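Local coordinates for leucyl aminopeptidase (Trypanosoma brucei brucei, PDB 5NTD), which removes amino-terminal residues, leucine among them, from peptides as a metal-dependent M17 aminopeptidase that bestatin inhibits, at the interface of chains A and B and the interface of chains A and C. Residues are numbered along the deposited sequence; one frame, centred on the assembly and turned at random. Chains: chain A/B/C, leucyl aminopeptidase.

Contact 1: the interface of chains A and B. Residues chain A 45, 87, 99, 101, 133; chain B 77, 84.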
# COMPACT_ATOMS: atom_id res chain seq x y z
N GLY A 45 16.09 50.79 -10.81
CA GLY A 45 14.67 51.18 -10.72
C GLY A 45 13.88 50.42 -9.69
O GLY A 45 12.66 50.55 -9.60
N LEU A 87 5.17 53.12 -6.73
CA LEU A 87 6.00 53.86 -7.69
C LEU A 87 6.35 55.22 -7.11
O LEU A 87 5.53 55.88 -6.52
CB LEU A 87 5.30 54.05 -9.03
CG LEU A 87 5.15 52.81 -9.90
CD1 LEU A 87 4.40 53.24 -11.15
CD2 LEU A 87 6.47 52.15 -10.29
N PHE A 99 10.16 56.11 -13.31
CA PHE A 99 9.74 55.61 -12.01
C PHE A 99 10.71 54.62 -11.35
O PHE A 99 11.33 53.77 -11.99
CB PHE A 99 8.41 54.90 -12.10
CG PHE A 99 7.27 55.77 -12.54
CD1 PHE A 99 6.56 56.56 -11.62
CD2 PHE A 99 6.85 55.77 -13.86
CE1 PHE A 99 5.48 57.34 -12.02
CE2 PHE A 99 5.77 56.55 -14.28
CZ PHE A 99 5.08 57.33 -13.36
N ARG A 101 10.47 51.71 -8.39
CA ARG A 101 9.52 50.91 -7.62
C ARG A 101 10.17 50.68 -6.28
O ARG A 101 11.28 50.19 -6.20
CB ARG A 101 9.20 49.56 -8.31
CG ARG A 101 8.14 48.72 -7.60
CD ARG A 101 6.77 49.38 -7.60
NE ARG A 101 5.68 48.41 -7.43
CZ ARG A 101 4.38 48.69 -7.46
NH1 ARG A 101 3.94 49.92 -7.62
NH2 ARG A 101 3.50 47.72 -7.32
N GLU A 133 9.77 41.61 -8.81
CA GLU A 133 9.39 42.87 -9.52
C GLU A 133 10.52 43.47 -10.36
O GLU A 133 10.35 44.50 -10.98
CB GLU A 133 8.87 43.95 -8.56
CG GLU A 133 7.70 43.53 -7.68
CD GLU A 133 6.46 43.01 -8.41
OE1 GLU A 133 6.26 41.84 -8.13
OE2 GLU A 133 5.67 43.66 -9.18
N ARG B 77 4.19 47.50 -16.83
CA ARG B 77 4.94 46.62 -15.90
C ARG B 77 4.26 45.29 -15.58
O ARG B 77 4.91 44.33 -15.20
CB ARG B 77 5.28 47.38 -14.60
CG ARG B 77 6.43 48.36 -14.78
CD ARG B 77 6.62 49.20 -13.53
NE ARG B 77 7.66 50.23 -13.66
CZ ARG B 77 8.79 50.30 -12.95
NH1 ARG B 77 9.65 51.27 -13.21
NH2 ARG B 77 9.09 49.42 -12.00
N TYR B 84 -0.67 44.16 -11.05
CA TYR B 84 0.27 45.24 -10.70
C TYR B 84 -0.53 46.41 -10.18
O TYR B 84 -1.44 46.91 -10.82
CB TYR B 84 1.10 45.70 -11.87
CG TYR B 84 2.39 46.38 -11.47
CD1 TYR B 84 2.45 47.77 -11.24
CD2 TYR B 84 3.58 45.66 -11.34
CE1 TYR B 84 3.65 48.40 -10.89
CE2 TYR B 84 4.78 46.28 -11.00
CZ TYR B 84 4.81 47.66 -10.79
OH TYR B 84 6.00 48.24 -10.41
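B:Tyr84 and A:Arg101 meet tip to tip, with phenol ring and guanidinium turned 20° from parallel. The terminal nitrogen NH2 of A:Arg101 lies over the ring, 3.9 Å from the centroid of B:Tyr84, a cation-pi contact offset toward the rim. The phenol oxygen OH of B:Tyr84 in turn sits 3.0 Å from A:Arg101 NE, but above the guanidinium face, so any hydrogen bond there is poorly aimed. A:Arg101 reaches the ring with CG anti to its backbone N (chi1 -176°) and a bend at chi2. The opposite ring face packs on CB of B:Arg77 from its own chain, so the phenol is sandwiched between the guanidinium of A:Arg101 and the aliphatic base of B:Arg77, which should limit its tilting. Sliding past the ring in the opposite direction, A:Glu133 puts carboxylate oxygen OE2 above the rim on the A:Arg101 side, 3.3 Å from B:Tyr84 CE2, where its negative charge may offset some of the guanidinium's.

B:Arg77 runs out extended from CG to NE beneath this stack. Methyl CD2 of A:Leu87 lies over the centre of its guanidinium, 4.0 Å from B:Arg77 CZ. Its NH1 stops 3.3 Å from the backbone O of A:Phe99, a loose polar approach.

In the fold, the end of helix 69-77 and the start of strand 83-89 of chain B face strands 83-89 and 99-107 of chain A, with A:Glu133 in the loop after helix 120-131. All belong to the N-terminal region.

Contact 2: the interface of chains A and C. Residues chain A 114-115, 121, 410, 413-414; chain C 443, 445, 447-448, 469.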
# COMPACT_ATOMS: atom_id res chain seq x y z
N ASN A 114 13.26 29.44 20.82
CA ASN A 114 14.04 28.56 19.94
C ASN A 114 14.35 29.15 18.56
O ASN A 114 14.88 28.45 17.70
CB ASN A 114 13.35 27.21 19.79
CG ASN A 114 13.14 26.54 21.11
OD1 ASN A 114 12.01 26.33 21.54
ND2 ASN A 114 14.22 26.27 21.79
N ASN A 115 14.05 30.42 18.39
CA ASN A 115 14.19 31.07 17.11
C ASN A 115 15.15 32.24 17.17
O ASN A 115 15.60 32.65 18.23
CB ASN A 115 12.83 31.53 16.59
CG ASN A 115 12.75 31.57 15.05
OD1 ASN A 115 13.75 31.44 14.36
ND2 ASN A 115 11.56 31.78 14.54
N ASP A 121 14.29 34.27 8.49
CA ASP A 121 13.40 33.46 7.65
C ASP A 121 12.43 34.35 6.83
O ASP A 121 12.22 34.11 5.64
CB ASP A 121 12.59 32.43 8.47
CG ASP A 121 11.71 33.07 9.53
OD1 ASP A 121 12.24 33.79 10.41
OD2 ASP A 121 10.49 32.87 9.48
N THR A 410 11.74 17.74 14.72
CA THR A 410 12.14 19.14 14.85
C THR A 410 11.73 20.07 13.71
O THR A 410 11.92 21.29 13.78
CB THR A 410 13.66 19.30 15.10
OG1 THR A 410 14.41 18.88 13.97
CG2 THR A 410 14.10 18.50 16.31
N HIS A 413 12.60 23.86 9.73
CA HIS A 413 13.53 25.00 9.97
C HIS A 413 14.58 24.78 11.03
O HIS A 413 15.50 25.56 11.15
CB HIS A 413 12.76 26.26 10.32
CG HIS A 413 11.66 26.54 9.35
ND1 HIS A 413 10.40 26.00 9.49
CD2 HIS A 413 11.63 27.28 8.23
CE1 HIS A 413 9.64 26.39 8.50
NE2 HIS A 413 10.36 27.17 7.71
N HIS A 414 14.43 23.70 11.78
CA HIS A 414 15.36 23.38 12.89
C HIS A 414 16.02 22.06 12.69
O HIS A 414 15.38 21.03 12.71
CB HIS A 414 14.65 23.35 14.22
CG HIS A 414 14.18 24.68 14.69
ND1 HIS A 414 13.08 25.30 14.16
CD2 HIS A 414 14.65 25.49 15.66
CE1 HIS A 414 12.90 26.45 14.78
NE2 HIS A 414 13.85 26.60 15.68
N LEU C 443 10.19 20.82 20.09
CA LEU C 443 10.31 22.22 19.61
C LEU C 443 9.08 23.06 19.95
O LEU C 443 7.98 22.68 19.64
CB LEU C 443 10.52 22.25 18.09
CG LEU C 443 10.54 23.63 17.41
CD1 LEU C 443 11.80 24.39 17.81
CD2 LEU C 443 10.46 23.48 15.90
N CYS C 445 7.82 26.52 18.88
CA CYS C 445 8.01 27.57 17.85
C CYS C 445 6.70 27.88 17.14
O CYS C 445 6.55 27.60 15.95
CB CYS C 445 9.09 27.17 16.87
SG CYS C 445 9.71 28.58 15.92
N GLU C 447 5.29 30.39 15.80
CA GLU C 447 5.35 31.12 14.53
C GLU C 447 5.52 30.15 13.33
O GLU C 447 5.13 30.49 12.22
CB GLU C 447 6.41 32.24 14.51
CG GLU C 447 7.85 31.78 14.73
CD GLU C 447 8.30 31.77 16.20
OE1 GLU C 447 7.48 31.50 17.08
OE2 GLU C 447 9.52 31.98 16.42
N TYR C 448 6.14 28.99 13.56
CA TYR C 448 6.32 27.99 12.47
C TYR C 448 5.24 26.93 12.43
O TYR C 448 5.02 26.31 11.42
CB TYR C 448 7.68 27.33 12.54
CG TYR C 448 8.88 28.22 12.27
CD1 TYR C 448 8.75 29.46 11.70
CD2 TYR C 448 10.15 27.79 12.58
CE1 TYR C 448 9.87 30.26 11.43
CE2 TYR C 448 11.25 28.58 12.33
CZ TYR C 448 11.10 29.82 11.75
OH TYR C 448 12.21 30.61 11.49
N ASN C 469 6.74 18.43 9.62
CA ASN C 469 7.14 19.76 10.15
C ASN C 469 6.84 19.93 11.64
O ASN C 469 6.05 20.77 12.05
CB ASN C 469 6.46 20.87 9.37
CG ASN C 469 7.08 22.21 9.61
OD1 ASN C 469 8.23 22.32 10.06
ND2 ASN C 469 6.34 23.26 9.31
O HOH W 1 9.00 24.36 11.29
O HOH W 2 14.28 32.94 12.09
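C:Tyr448 pushes its ring between A:His413, A:His414 and A:Asn115 and buries more surface than any other residue here. A:His413 lies across one face of the phenol, with CB 3.4 Å from C:Tyr448 CE2, while A:His414 comes in at the rim, slightly past the plane on the side away from A:His413, its CE1 3.6 Å from C:Tyr448 CE2. C:Leu443 seals the imidazole of A:His414: methyl CD1 stands over the ring centre, 3.7 Å from the centroid of A:His414. That imidazole is fixed from its own chain, since NE2 gives a hydrogen bond in its ring plane to the backbone O of A:Asn114.

Beside this packed core, amide nitrogen ND2 of A:Asn115 donates to carboxylate oxygen OE2 of C:Glu447 at 2.8 Å, nearly straight (171° at H) and from the anti side. C:Glu447 takes the crowded position, CG between backbone N and carbonyl carbon (chi1 60°), and bends at chi2 to bring the carboxylate there.

The margins are looser and watered. Water 2 joins A:Asn115 OD1, A:Asp121 OD1 and, more distantly, the phenol OH of C:Tyr448, whose tip faces the A:Asp121 carboxylate. Water 1 bridges A:His413 ND1, 2.8 Å away in the ring plane, to OD1 of C:Asn469.

The site brings catalytic-domain segments of chain C against catalytic and N-terminal regions of chain A and probably helps hold the oligomer together.

About 34 Å separates the centres of contact 1 and contact 2, and they share no residue. Chain A takes part in both, through different partners. Contact 1 joins N-terminal regions alone, whereas contact 2 sets loops and helix 446-449 of one catalytic domain against catalytic and N-terminal residues of the other chain. Helix 120-131 of chain A connects them: A:Asp121 near its start belongs to contact 2, and A:Glu133 just past its end to contact 1. Each interface is two-fold symmetric, so every subunit can use both in the six-chain assembly. That fits the hexamer typical of M17 aminopeptidases, two kinds of joint that together would fix each subunit's orientation.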